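Local coordinates for protein type-2Ba cytolytic delta-endotoxin (Bacillus thuringiensis serovar israelensis, PDB 2RCI) that probably kills the larvae of dipteran insects by making pores in the epithelial cell membranes of their midgut, at residues Q165-Q168 with L169-I172; Q70-V74 with S75-S79; P18-I21 with A22-I25; R26-N29 with T30-A34; L91-S95 with A96-N100. All coordinates share one frame; numbering follows the deposited sequence.

Contact 1 of 5, residues Q165-Q168 with L169-I172; sequences QKQQ and LLFI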
loop_
_atom_site.group_PDB
_atom_site.type_symbol
_atom_site.label_atom_id
_atom_site.label_comp_id
_atom_site.label_asym_id
_atom_site.label_seq_id
_atom_site.Cartn_x
_atom_site.Cartn_y
_atom_site.Cartn_z
ATOM N N GLN A 165 2.323 9.951 20.650
ATOM C CA GLN A 165 0.981 9.595 21.083
ATOM C C GLN A 165 -0.071 10.044 20.043
ATOM O O GLN A 165 0.172 10.986 19.251
ATOM C CB GLN A 165 0.744 9.880 22.586
ATOM C CG GLN A 165 -0.183 10.930 22.999
ATOM C CD GLN A 165 -1.615 10.546 22.817
ATOM O OE1 GLN A 165 -2.055 9.411 23.097
ATOM N NE2 GLN A 165 -2.368 11.490 22.333
ATOM N N LYS A 166 -1.157 9.283 19.948
ATOM C CA LYS A 166 -2.108 9.433 18.821
ATOM C C LYS A 166 -2.558 10.862 18.504
ATOM O O LYS A 166 -2.606 11.253 17.333
ATOM C CB LYS A 166 -3.343 8.574 19.053
ATOM C CG LYS A 166 -4.200 8.341 17.795
ATOM C CD LYS A 166 -5.633 7.979 18.188
ATOM C CE LYS A 166 -6.419 7.393 17.027
ATOM N NZ LYS A 166 -7.903 7.446 17.311
ATOM N N GLN A 167 -2.920 11.628 19.540
ATOM C CA GLN A 167 -3.412 12.992 19.340
ATOM C C GLN A 167 -2.461 13.887 18.567
ATOM O O GLN A 167 -2.914 14.722 17.775
ATOM C CB GLN A 167 -3.786 13.664 20.672
ATOM C CG GLN A 167 -4.988 13.032 21.385
ATOM C CD GLN A 167 -6.207 12.828 20.500
ATOM O OE1 GLN A 167 -6.696 11.702 20.348
ATOM N NE2 GLN A 167 -6.710 13.910 19.916
ATOM N N GLN A 168 -1.160 13.731 18.819
ATOM C CA GLN A 168 -0.122 14.458 18.098
ATOM C C GLN A 168 0.091 13.828 16.718
ATOM O O GLN A 168 0.272 14.554 15.739
ATOM C CB GLN A 168 1.209 14.491 18.877
ATOM C CG GLN A 168 1.249 15.568 19.961
ATOM C CD GLN A 168 0.482 15.164 21.200
ATOM O OE1 GLN A 168 0.674 14.066 21.725
ATOM N NE2 GLN A 168 -0.396 16.053 21.679
ATOM N N LEU A 169 0.063 12.490 16.650
ATOM C CA LEU A 169 0.250 11.799 15.358
ATOM C C LEU A 169 -0.788 12.236 14.324
ATOM O O LEU A 169 -0.490 12.282 13.109
ATOM C CB LEU A 169 0.212 10.268 15.520
ATOM C CG LEU A 169 0.739 9.485 14.290
ATOM C CD1 LEU A 169 2.219 9.617 14.202
ATOM C CD2 LEU A 169 0.332 8.000 14.396
ATOM N N LEU A 170 -2.003 12.546 14.787
ATOM C CA LEU A 170 -3.094 12.946 13.900
ATOM C C LEU A 170 -2.763 14.236 13.144
ATOM O O LEU A 170 -3.399 14.568 12.132
ATOM C CB LEU A 170 -4.403 13.124 14.701
ATOM C CG LEU A 170 -5.078 11.826 15.203
ATOM C CD1 LEU A 170 -6.409 12.179 15.910
ATOM C CD2 LEU A 170 -5.331 10.827 14.077
ATOM N N PHE A 171 -1.748 14.937 13.633
ATOM C CA PHE A 171 -1.311 16.190 13.009
ATOM C C PHE A 171 0.155 16.218 12.557
ATOM O O PHE A 171 0.689 17.285 12.187
ATOM C CB PHE A 171 -1.627 17.355 13.944
ATOM C CG PHE A 171 -3.094 17.596 14.090
ATOM C CD1 PHE A 171 -3.762 18.428 13.204
ATOM C CD2 PHE A 171 -3.829 16.917 15.064
ATOM C CE1 PHE A 171 -5.156 18.619 13.306
ATOM C CE2 PHE A 171 -5.225 17.105 15.178
ATOM C CZ PHE A 171 -5.877 17.961 14.294
ATOM N N ILE A 172 0.805 15.058 12.582
ATOM C CA ILE A 172 2.204 14.979 12.168
ATOM C C ILE A 172 2.340 15.331 10.668
ATOM O O ILE A 172 1.437 15.059 9.871
ATOM C CB ILE A 172 2.837 13.594 12.485
ATOM C CG1 ILE A 172 4.376 13.724 12.577
ATOM C CG2 ILE A 172 2.424 12.538 11.477
ATOM C CD1 ILE A 172 5.086 12.454 13.201
#
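Backbone hydrogen bonds join Gln165-Gln168 to Leu169-Ile172 in one short helical turn that runs straight into a type I beta turn. Leu169 N donates to Gln165 O at 3.0 Å, lying in the plane of that carbonyl, and Leu170 N donates to Lys166 O at 2.9 Å, nearly in line with the C=O bond. With Gln165 at the N-cap, these two i to i+4 bonds make up the body of the helix. The third bond is of another kind: Phe171 N reaches Gln168 O at 2.9 Å from well above the carbonyl plane, a three-residue step that leads the chain out of the helix. The beta turn from Leu169 to Ile172 is closed by Ile172 N on Leu169 O.

The side chains pack mainly against backbone carbonyls. Leu170 has CG beside its own backbone N (chi1 -72°), which lays that branch point back over the preceding turn, 3.3 Å from Lys166 O. Phe171 turns the edge of its ring to the helix, CD2 standing 3.6 Å from Gln167 O near the ring plane. Leu169, the buried member, leads its isobutyl end away from the turn onto Tyr134 and Tyr180. Lys166 makes a cation-pi contact with Trp124.

Four main-chain carbonyls, those of Gln165, Lys166, Gln168 and Leu169, are thus satisfied locally, while the glutamines lie on the surface of the connection between strands 150-162 and 177-192.

Contact 2 of 5, residues Q70-V74 with S75-S79; sequences QTIEV and SVMIS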
loop_
_atom_site.group_PDB
_atom_site.type_symbol
_atom_site.label_atom_id
_atom_site.label_comp_id
_atom_site.label_asym_id
_atom_site.label_seq_id
_atom_site.Cartn_x
_atom_site.Cartn_y
_atom_site.Cartn_z
ATOM N N GLN A 70 14.054 3.347 12.743
ATOM C CA GLN A 70 14.939 4.405 13.207
ATOM C C GLN A 70 14.189 5.699 13.412
ATOM O O GLN A 70 13.018 5.821 13.041
ATOM C CB GLN A 70 16.016 4.680 12.144
ATOM C CG GLN A 70 15.410 5.100 10.781
ATOM C CD GLN A 70 16.484 5.468 9.768
ATOM O OE1 GLN A 70 16.909 4.625 8.959
ATOM N NE2 GLN A 70 16.919 6.736 9.786
ATOM N N THR A 71 14.899 6.675 13.982
ATOM C CA THR A 71 14.475 8.067 13.941
ATOM C C THR A 71 14.697 8.546 12.508
ATOM O O THR A 71 15.760 8.317 11.892
ATOM C CB THR A 71 15.231 8.926 15.000
ATOM O OG1 THR A 71 14.812 8.523 16.316
ATOM C CG2 THR A 71 14.926 10.422 14.802
ATOM N N ILE A 72 13.650 9.152 11.957
ATOM C CA ILE A 72 13.665 9.570 10.553
ATOM C C ILE A 72 12.684 10.705 10.351
ATOM O O ILE A 72 11.631 10.768 11.019
ATOM C CB ILE A 72 13.267 8.373 9.619
ATOM C CG1 ILE A 72 13.647 8.643 8.151
ATOM C CG2 ILE A 72 11.786 7.954 9.826
ATOM C CD1 ILE A 72 13.727 7.343 7.365
ATOM N N GLU A 73 13.013 11.596 9.408
ATOM C CA GLU A 73 12.045 12.586 9.006
ATOM C C GLU A 73 11.037 11.908 8.105
ATOM O O GLU A 73 11.403 11.074 7.253
ATOM C CB GLU A 73 12.697 13.771 8.272
ATOM C CG GLU A 73 11.720 14.903 8.018
ATOM C CD GLU A 73 12.388 16.105 7.348
ATOM O OE1 GLU A 73 13.407 16.586 7.878
ATOM O OE2 GLU A 73 11.883 16.558 6.297
ATOM N N VAL A 74 9.777 12.285 8.294
ATOM C CA VAL A 74 8.673 11.649 7.572
ATOM C C VAL A 74 8.919 11.755 6.048
ATOM O O VAL A 74 8.771 10.773 5.337
ATOM C CB VAL A 74 7.282 12.177 8.029
ATOM C CG1 VAL A 74 6.145 11.730 7.051
ATOM C CG2 VAL A 74 6.951 11.679 9.442
ATOM N N SER A 75 9.273 12.945 5.543
ATOM C CA SER A 75 9.590 13.073 4.099
ATOM C C SER A 75 10.642 12.088 3.577
ATOM O O SER A 75 10.499 11.531 2.495
ATOM C CB SER A 75 10.076 14.502 3.807
ATOM O OG SER A 75 11.296 14.745 4.507
ATOM N N VAL A 76 11.708 11.885 4.351
ATOM C CA VAL A 76 12.809 10.975 3.973
ATOM C C VAL A 76 12.294 9.529 3.944
ATOM O O VAL A 76 12.626 8.744 3.047
ATOM C CB VAL A 76 14.010 11.180 4.920
ATOM C CG1 VAL A 76 15.126 10.180 4.652
ATOM C CG2 VAL A 76 14.520 12.641 4.757
ATOM N N MET A 77 11.451 9.199 4.918
ATOM C CA MET A 77 10.805 7.886 4.954
ATOM C C MET A 77 9.943 7.635 3.716
ATOM O O MET A 77 10.006 6.559 3.108
ATOM C CB MET A 77 9.946 7.731 6.208
ATOM C CG MET A 77 9.263 6.380 6.270
ATOM S SD MET A 77 8.610 6.026 7.906
ATOM C CE MET A 77 7.579 7.457 8.249
ATOM N N ILE A 78 9.151 8.640 3.351
ATOM C CA ILE A 78 8.275 8.579 2.166
ATOM C C ILE A 78 9.103 8.343 0.902
ATOM O O ILE A 78 8.715 7.520 0.058
ATOM C CB ILE A 78 7.400 9.868 2.063
ATOM C CG1 ILE A 78 6.322 9.863 3.169
ATOM C CG2 ILE A 78 6.749 9.990 0.660
ATOM C CD1 ILE A 78 5.640 11.244 3.379
ATOM N N SER A 79 10.208 9.082 0.761
ATOM C CA SER A 79 11.132 8.915 -0.387
ATOM C C SER A 79 11.711 7.496 -0.459
ATOM O O SER A 79 11.779 6.901 -1.548
ATOM C CB SER A 79 12.270 9.924 -0.331
ATOM O OG SER A 79 11.755 11.245 -0.388
#
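Ile72 and Met77 meet where strand 71-73 breaks into helix 74-89, the two short segments standing at 87° to each other. Ile72 is the bump: CG1 lies anti to the backbone N (chi1 -164°) and carries CD1 into the hollow between Val76 and Met77, 3.8 Å from Met77 N and 4.0 Å from Met77 CB. The Ile72 and Met77 side chains cross at about a right angle. Ile72 CG1 also rests 4.1 Å from Val76 CG1, so the isoleucine is held between neighbouring helix side chains.

Val74 supplies a second bump one turn before Ile78. Its CG1 meets Ile78 CD1 at 3.7 Å, while Ile78 CG1 folds back over Val74 O.

Polar bonds accompany this packing. Met77 N donates to Glu73 O and Ile78 N to Val74 O, opening the helix from the N-cap residue Glu73. The extended Glu73 side chain reaches over the first turn, and Ser75 OG donates to Glu73 OE2 at 2.6 Å, arriving from above the carboxylate plane. The carboxylate therefore sits near the amino end of the helix, where its charge would probably be stabilised.

Val74 and Met77 face Tyr180 of strand 177-192 and Phe110 of helix 96-110, and Ile78 packs on Ile106. The corner thus fits between strand 177-192, where Ile72 pairs with Ala178 through the backbone, and the neighbouring helix 96-110.

Contact 3 of 5, residues P18-I21 with A22-I25; sequences PQYI and AQAI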
loop_
_atom_site.group_PDB
_atom_site.type_symbol
_atom_site.label_atom_id
_atom_site.label_comp_id
_atom_site.label_asym_id
_atom_site.label_seq_id
_atom_site.Cartn_x
_atom_site.Cartn_y
_atom_site.Cartn_z
ATOM N N PRO A 18 -10.761 3.768 -18.445
ATOM C CA PRO A 18 -12.124 3.402 -18.035
ATOM C C PRO A 18 -12.569 2.036 -18.572
ATOM O O PRO A 18 -13.285 1.321 -17.884
ATOM C CB PRO A 18 -12.992 4.526 -18.622
ATOM C CG PRO A 18 -12.075 5.670 -18.799
ATOM C CD PRO A 18 -10.713 5.077 -19.127
ATOM N N GLN A 19 -12.121 1.684 -19.778
ATOM C CA GLN A 19 -12.515 0.420 -20.426
ATOM C C GLN A 19 -11.997 -0.805 -19.676
ATOM O O GLN A 19 -12.473 -1.935 -19.896
ATOM C CB GLN A 19 -12.031 0.408 -21.869
ATOM C CG GLN A 19 -10.525 0.301 -21.979
ATOM C CD GLN A 19 -9.982 0.711 -23.321
ATOM O OE1 GLN A 19 -10.449 0.240 -24.356
ATOM N NE2 GLN A 19 -8.975 1.583 -23.313
ATOM N N TYR A 20 -11.028 -0.573 -18.784
ATOM C CA TYR A 20 -10.428 -1.634 -18.010
ATOM C C TYR A 20 -10.807 -1.581 -16.536
ATOM O O TYR A 20 -10.293 -2.381 -15.764
ATOM C CB TYR A 20 -8.902 -1.635 -18.187
ATOM C CG TYR A 20 -8.498 -2.006 -19.594
ATOM C CD1 TYR A 20 -8.843 -3.247 -20.114
ATOM C CD2 TYR A 20 -7.797 -1.116 -20.402
ATOM C CE1 TYR A 20 -8.484 -3.613 -21.400
ATOM C CE2 TYR A 20 -7.437 -1.454 -21.710
ATOM C CZ TYR A 20 -7.781 -2.711 -22.195
ATOM O OH TYR A 20 -7.436 -3.103 -23.470
ATOM N N ILE A 21 -11.703 -0.660 -16.160
ATOM C CA ILE A 21 -12.184 -0.565 -14.769
ATOM C C ILE A 21 -12.782 -1.895 -14.258
ATOM O O ILE A 21 -12.569 -2.264 -13.097
ATOM C CB ILE A 21 -13.158 0.650 -14.542
ATOM C CG1 ILE A 21 -12.384 1.988 -14.578
ATOM C CG2 ILE A 21 -13.887 0.518 -13.207
ATOM C CD1 ILE A 21 -13.273 3.288 -14.407
ATOM N N ALA A 22 -13.523 -2.606 -15.117
ATOM C CA ALA A 22 -14.119 -3.908 -14.745
ATOM C C ALA A 22 -13.053 -4.850 -14.168
ATOM O O ALA A 22 -13.234 -5.431 -13.102
ATOM C CB ALA A 22 -14.780 -4.555 -15.966
ATOM N N GLN A 23 -11.954 -5.008 -14.901
ATOM C CA GLN A 23 -10.864 -5.910 -14.506
ATOM C C GLN A 23 -10.222 -5.474 -13.184
ATOM O O GLN A 23 -9.938 -6.292 -12.297
ATOM C CB GLN A 23 -9.810 -5.974 -15.617
ATOM C CG GLN A 23 -8.592 -6.865 -15.274
ATOM C CD GLN A 23 -7.866 -7.344 -16.522
ATOM O OE1 GLN A 23 -7.992 -6.747 -17.598
ATOM N NE2 GLN A 23 -7.109 -8.435 -16.382
ATOM N N ALA A 24 -9.985 -4.175 -13.061
ATOM C CA ALA A 24 -9.490 -3.600 -11.797
ATOM C C ALA A 24 -10.403 -3.897 -10.596
ATOM O O ALA A 24 -9.928 -4.252 -9.519
ATOM C CB ALA A 24 -9.269 -2.108 -11.956
ATOM N N ILE A 25 -11.716 -3.774 -10.793
ATOM C CA ILE A 25 -12.674 -4.046 -9.735
ATOM C C ILE A 25 -12.608 -5.519 -9.342
ATOM O O ILE A 25 -12.594 -5.844 -8.149
ATOM C CB ILE A 25 -14.139 -3.658 -10.165
ATOM C CG1 ILE A 25 -14.282 -2.139 -10.276
ATOM C CG2 ILE A 25 -15.191 -4.241 -9.175
ATOM C CD1 ILE A 25 -15.500 -1.677 -11.109
HETATM O O HOH W 1 -12.051 -4.735 -17.968
#
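Ile21 O takes the shortest polar bond of this helix start, from Ile25 N at 2.9 Å, nearly in line with the carbonyl. One residue earlier, Ala24 N donates to Tyr20 O over a longer 3.3 Å, an almost straight bond (172° at the hydrogen) lying in the carbonyl plane. A water accepts from Gln23 N at 3.1 Å and returns a weak bond to Gln19 O, bridging the first turn from outside.

Side-chain packing across the turn is carried by the two isoleucines, which meet through their branches at a slant. Ile25 has CG1 beside its backbone N (chi1 -69°), a setting that sends CD1 back along the helix to Ile21 CG2. The methyl pair, at 3.4 Å, is tighter than usual for carbon atoms, and Ile25 CG1 also lies 3.3 Å from Ile21 O. Both residues are on the exposed side.

The inner side is made by Tyr20, Gln23 and Ala24, all touching Met151 of strand 150-162. Tyr20 receives Gln19 CG over one ring face, 3.4 Å above the plane and offset toward the rim. Gln23 sets CB 3.6 Å from Tyr20 O and runs extended from there, its NE2 held by Gln191 OE1 and Ala192 O.

The 3-10 turn of Pro18-Tyr20, closed by Ile21 N on Pro18 O, passes directly into i to i+4 bonding: the beginning of an amphipathic helix laid on a beta-sheet, within the alpha/beta architecture of this toxin.

Contact 4 of 5, residues R26-N29 with T30-A34; sequences RLTN and TFQGA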
loop_
_atom_site.group_PDB
_atom_site.type_symbol
_atom_site.label_atom_id
_atom_site.label_comp_id
_atom_site.label_asym_id
_atom_site.label_seq_id
_atom_site.Cartn_x
_atom_site.Cartn_y
_atom_site.Cartn_z
ATOM N N ARG A 26 -12.560 -6.398 -10.348
ATOM C CA ARG A 26 -12.545 -7.846 -10.115
ATOM C C ARG A 26 -11.324 -8.213 -9.249
ATOM O O ARG A 26 -11.452 -8.888 -8.206
ATOM C CB ARG A 26 -12.494 -8.623 -11.444
ATOM C CG ARG A 26 -12.505 -10.151 -11.210
ATOM C CD ARG A 26 -12.503 -10.952 -12.470
ATOM N NE ARG A 26 -11.239 -10.903 -13.199
ATOM C CZ ARG A 26 -11.055 -10.220 -14.320
ATOM N NH1 ARG A 26 -12.049 -9.498 -14.852
ATOM N NH2 ARG A 26 -9.879 -10.259 -14.919
ATOM N N LEU A 27 -10.156 -7.728 -9.686
ATOM C CA LEU A 27 -8.877 -8.064 -9.033
ATOM C C LEU A 27 -8.752 -7.461 -7.632
ATOM O O LEU A 27 -8.262 -8.103 -6.726
ATOM C CB LEU A 27 -7.689 -7.721 -9.927
ATOM C CG LEU A 27 -7.611 -8.461 -11.285
ATOM C CD1 LEU A 27 -6.514 -7.893 -12.200
ATOM C CD2 LEU A 27 -7.434 -9.996 -11.127
ATOM N N THR A 28 -9.220 -6.230 -7.463
ATOM C CA THR A 28 -9.295 -5.593 -6.149
ATOM C C THR A 28 -10.211 -6.414 -5.227
ATOM O O THR A 28 -9.844 -6.720 -4.093
ATOM C CB THR A 28 -9.766 -4.130 -6.313
ATOM O OG1 THR A 28 -8.783 -3.422 -7.082
ATOM C CG2 THR A 28 -9.969 -3.434 -4.946
ATOM N N ASN A 29 -11.392 -6.802 -5.726
ATOM C CA ASN A 29 -12.293 -7.680 -4.960
ATOM C C ASN A 29 -11.622 -8.982 -4.519
ATOM O O ASN A 29 -11.809 -9.436 -3.391
ATOM C CB ASN A 29 -13.565 -8.018 -5.760
ATOM C CG ASN A 29 -14.584 -6.896 -5.756
ATOM O OD1 ASN A 29 -14.445 -5.912 -5.026
ATOM N ND2 ASN A 29 -15.636 -7.048 -6.564
ATOM N N THR A 30 -10.835 -9.563 -5.419
ATOM C CA THR A 30 -10.187 -10.859 -5.191
ATOM C C THR A 30 -9.198 -10.773 -4.021
ATOM O O THR A 30 -9.140 -11.669 -3.179
ATOM C CB THR A 30 -9.509 -11.365 -6.478
ATOM O OG1 THR A 30 -10.509 -11.547 -7.485
ATOM C CG2 THR A 30 -8.821 -12.705 -6.252
ATOM N N PHE A 31 -8.456 -9.669 -3.957
ATOM C CA PHE A 31 -7.511 -9.455 -2.861
ATOM C C PHE A 31 -8.073 -9.102 -1.492
ATOM O O PHE A 31 -7.341 -9.161 -0.507
ATOM C CB PHE A 31 -6.370 -8.527 -3.274
ATOM C CG PHE A 31 -5.402 -9.190 -4.169
ATOM C CD1 PHE A 31 -5.495 -9.037 -5.548
ATOM C CD2 PHE A 31 -4.436 -10.056 -3.638
ATOM C CE1 PHE A 31 -4.611 -9.720 -6.388
ATOM C CE2 PHE A 31 -3.564 -10.727 -4.452
ATOM C CZ PHE A 31 -3.633 -10.559 -5.832
ATOM N N GLN A 32 -9.359 -8.765 -1.412
ATOM C CA GLN A 32 -10.042 -8.688 -0.104
ATOM C C GLN A 32 -9.845 -9.980 0.705
ATOM O O GLN A 32 -9.758 -9.946 1.941
ATOM C CB GLN A 32 -11.534 -8.385 -0.263
ATOM C CG GLN A 32 -11.856 -7.085 -1.022
ATOM C CD GLN A 32 -11.317 -5.822 -0.351
ATOM O OE1 GLN A 32 -11.047 -5.799 0.864
ATOM N NE2 GLN A 32 -11.169 -4.752 -1.145
ATOM N N GLY A 33 -9.736 -11.100 -0.009
ATOM C CA GLY A 33 -9.515 -12.422 0.593
ATOM C C GLY A 33 -8.223 -12.570 1.392
ATOM O O GLY A 33 -8.089 -13.506 2.194
ATOM N N ALA A 34 -7.267 -11.660 1.189
ATOM C CA ALA A 34 -6.015 -11.690 1.975
ATOM C C ALA A 34 -6.076 -10.949 3.329
ATOM O O ALA A 34 -5.084 -10.917 4.075
ATOM C CB ALA A 34 -4.864 -11.166 1.150
#
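Thr30 straddles the turn begun by Arg26 in the last part of helix 21-31, one of the helices flanking the sheet in the alpha/beta fold of this toxin. Arg26 O is gripped twice by this one residue. Thr30 N donates to it at 2.9 Å, close to the carbonyl plane, and Thr30 OG1 donates at the same length from well above that plane. Placing OG1 beside the backbone N (chi1 -62°) is what brings the hydroxyl back over the preceding turn; thus a polar side chain is satisfied within its own helix. The Thr30 side chain also touches Ile50 of helix 44-53. The guanidinium of Arg26 leads elsewhere, to Gln191 OE1 and into a salt bridge with Asp194.

Asn29 and Gln32 mark the loosening of the helix. Gln32 N donates to Asn29 O at 3.2 Å from high above the carbonyl plane, and only weakly to Thr28 O, a change from four-residue to three-residue spacing. Gln32 CB and CG both lie 3.3 Å from Asn29 O, and the chain bends at chi2 and runs alongside Thr28, pointing the same way. This bend delivers OE1 to Asn9 N.

On the buried side Phe31 enters between Leu139, Ile153 and Ile50, tying the helix to strands 132-142 and 150-162 as well as to helix 44-53. Its N donates to Leu27 O, and the ring presents its edge to the same oxygen, Phe31 CD1 lying 3.1 Å from Leu27 O near the ring plane.

Contact 5 of 5, residues L91-S95 with A96-N100; sequences LVINS and ANFWN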
loop_
_atom_site.group_PDB
_atom_site.type_symbol
_atom_site.label_atom_id
_atom_site.label_comp_id
_atom_site.label_asym_id
_atom_site.label_seq_id
_atom_site.Cartn_x
_atom_site.Cartn_y
_atom_site.Cartn_z
ATOM N N LEU A 91 8.135 -3.498 -12.938
ATOM C CA LEU A 91 7.740 -2.916 -14.213
ATOM C C LEU A 91 8.240 -1.493 -14.098
ATOM O O LEU A 91 8.208 -0.929 -13.011
ATOM C CB LEU A 91 6.210 -2.846 -14.349
ATOM C CG LEU A 91 5.434 -4.153 -14.298
ATOM C CD1 LEU A 91 3.976 -3.846 -13.988
ATOM C CD2 LEU A 91 5.577 -4.837 -15.615
ATOM N N VAL A 92 8.671 -0.912 -15.208
ATOM C CA VAL A 92 9.051 0.514 -15.243
ATOM C C VAL A 92 7.885 1.357 -15.767
ATOM O O VAL A 92 7.501 1.250 -16.949
ATOM C CB VAL A 92 10.289 0.729 -16.113
ATOM C CG1 VAL A 92 10.568 2.228 -16.364
ATOM C CG2 VAL A 92 11.500 0.034 -15.482
ATOM N N ILE A 93 7.308 2.174 -14.885
ATOM C CA ILE A 93 6.235 3.083 -15.277
ATOM C C ILE A 93 6.831 4.495 -15.334
ATOM O O ILE A 93 7.254 5.049 -14.310
ATOM C CB ILE A 93 5.020 3.083 -14.305
ATOM C CG1 ILE A 93 4.551 1.655 -13.925
ATOM C CG2 ILE A 93 3.859 3.970 -14.869
ATOM C CD1 ILE A 93 4.275 0.717 -15.090
ATOM N N ASN A 94 6.874 5.047 -16.534
ATOM C CA ASN A 94 7.498 6.346 -16.803
ATOM C C ASN A 94 6.642 7.551 -16.362
ATOM O O ASN A 94 7.191 8.624 -16.076
ATOM C CB ASN A 94 7.910 6.442 -18.297
ATOM C CG ASN A 94 9.065 5.497 -18.653
ATOM O OD1 ASN A 94 8.918 4.563 -19.460
ATOM N ND2 ASN A 94 10.193 5.699 -18.011
ATOM N N SER A 95 5.318 7.361 -16.271
ATOM C CA SER A 95 4.353 8.430 -15.983
ATOM C C SER A 95 4.576 9.150 -14.646
ATOM O O SER A 95 4.529 8.552 -13.580
ATOM C CB SER A 95 2.914 7.921 -16.045
ATOM O OG SER A 95 2.009 8.900 -15.523
ATOM N N ALA A 96 4.859 10.443 -14.745
ATOM C CA ALA A 96 4.955 11.323 -13.569
ATOM C C ALA A 96 3.654 11.333 -12.772
ATOM O O ALA A 96 3.663 11.370 -11.542
ATOM C CB ALA A 96 5.339 12.777 -14.020
ATOM N N ASN A 97 2.519 11.282 -13.465
ATOM C CA ASN A 97 1.259 11.296 -12.780
ATOM C C ASN A 97 1.025 9.979 -12.021
ATOM O O ASN A 97 0.476 10.013 -10.928
ATOM C CB ASN A 97 0.102 11.514 -13.762
ATOM C CG ASN A 97 0.054 12.967 -14.281
ATOM O OD1 ASN A 97 -0.342 13.868 -13.557
ATOM N ND2 ASN A 97 0.450 13.164 -15.515
ATOM N N PHE A 98 1.394 8.852 -12.621
ATOM C CA PHE A 98 1.285 7.587 -11.871
ATOM C C PHE A 98 2.096 7.706 -10.579
ATOM O O PHE A 98 1.602 7.417 -9.469
ATOM C CB PHE A 98 1.794 6.376 -12.665
ATOM C CG PHE A 98 2.001 5.176 -11.796
ATOM C CD1 PHE A 98 0.903 4.498 -11.280
ATOM C CD2 PHE A 98 3.301 4.780 -11.428
ATOM C CE1 PHE A 98 1.076 3.385 -10.410
ATOM C CE2 PHE A 98 3.488 3.666 -10.582
ATOM C CZ PHE A 98 2.385 2.992 -10.057
ATOM N N TRP A 99 3.343 8.142 -10.718
ATOM C CA TRP A 99 4.209 8.269 -9.538
ATOM C C TRP A 99 3.664 9.321 -8.528
ATOM O O TRP A 99 3.859 9.171 -7.319
ATOM C CB TRP A 99 5.668 8.447 -9.931
ATOM C CG TRP A 99 6.241 7.150 -10.346
ATOM C CD1 TRP A 99 6.524 6.722 -11.620
ATOM C CD2 TRP A 99 6.538 6.068 -9.472
ATOM N NE1 TRP A 99 7.018 5.424 -11.575
ATOM C CE2 TRP A 99 7.015 5.000 -10.264
ATOM C CE3 TRP A 99 6.443 5.897 -8.073
ATOM C CZ2 TRP A 99 7.404 3.767 -9.711
ATOM C CZ3 TRP A 99 6.806 4.662 -7.524
ATOM C CH2 TRP A 99 7.295 3.615 -8.346
ATOM N N ASN A 100 2.973 10.361 -9.028
ATOM C CA ASN A 100 2.252 11.303 -8.172
ATOM C C ASN A 100 1.175 10.613 -7.311
ATOM O O ASN A 100 1.058 10.889 -6.092
ATOM C CB ASN A 100 1.611 12.415 -9.012
ATOM C CG ASN A 100 1.629 13.758 -8.319
ATOM O OD1 ASN A 100 0.592 14.392 -8.164
ATOM N ND2 ASN A 100 2.807 14.201 -7.905
HETATM O O HOH W 2 8.800 2.799 -12.451
HETATM O O HOH W 3 2.259 11.353 -16.415
#
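Trp99 NE1 donates to Ile93 O at 2.8 Å, tying the loop before helix 96-110 to the helix's first turn. The oxygen lies in the indole plane, at the ring edge, though the bond is bent to 136° at the hydrogen. A water that accepts from Ile93 N takes a second, weak bond from the same NE1.

Ser95 is the N-cap. Its OG lies anti to the backbone N (chi1 169°), a position from which it accepts from Phe98 N at 3.0 Å in a nearly straight bond, while Ser95 O takes Trp99 N at 3.1 Å. Ser95 OG is also hydrogen-bonded to Tyr15 OH. A water lies 2.6 Å from Ser95 OG and accepts from both Asn97 N and Asn97 ND2. The amides of Asn97, Phe98 and Trp99 are thus met in turn by a water, a side chain and a backbone carbonyl.

Round these bonds the side chains pack. Ile93 crosses Phe98 at about a right angle, with CG2 set 3.6 Å from Phe98 CD2 and CB and CG1 also against that side of the ring. Phe98 in turn puts CE2 over the centre of the Trp99 ring, 3.8 Å above its plane, and turns its own edge to Trp99 NE1.

Trp99 and Phe98 both touch Leu89 at the end of helix 74-89, and Trp99 makes a cation-pi contact with Arg86. Ile93 touches Asn144, Asp146 and Thr147 in the loop joining strands 132-142 and 150-162, so the cap sits between the preceding helix and that hairpin connection.

Overall arrangement
From the N terminus, contact 3 begins helix 21-31 and contact 4 follows without a gap, carrying it on toward Ala34. Contact 2 turns strand 71-73 into helix 74-89, and contact 5 shapes the loop from that helix into helix 96-110; their nearest atoms are about 8 Å apart. Contact 1 comes last, in the connection between strands 150-162 and 177-192. The five lie in series, each local, with none crossing another. Contact 1 touches contact 2 through Ile172 CD1 and Val74 CG2, 4.3 Å apart. Contacts 3 and 4 lie across the chain's centre from both, about 30 to 37 Å away between centres.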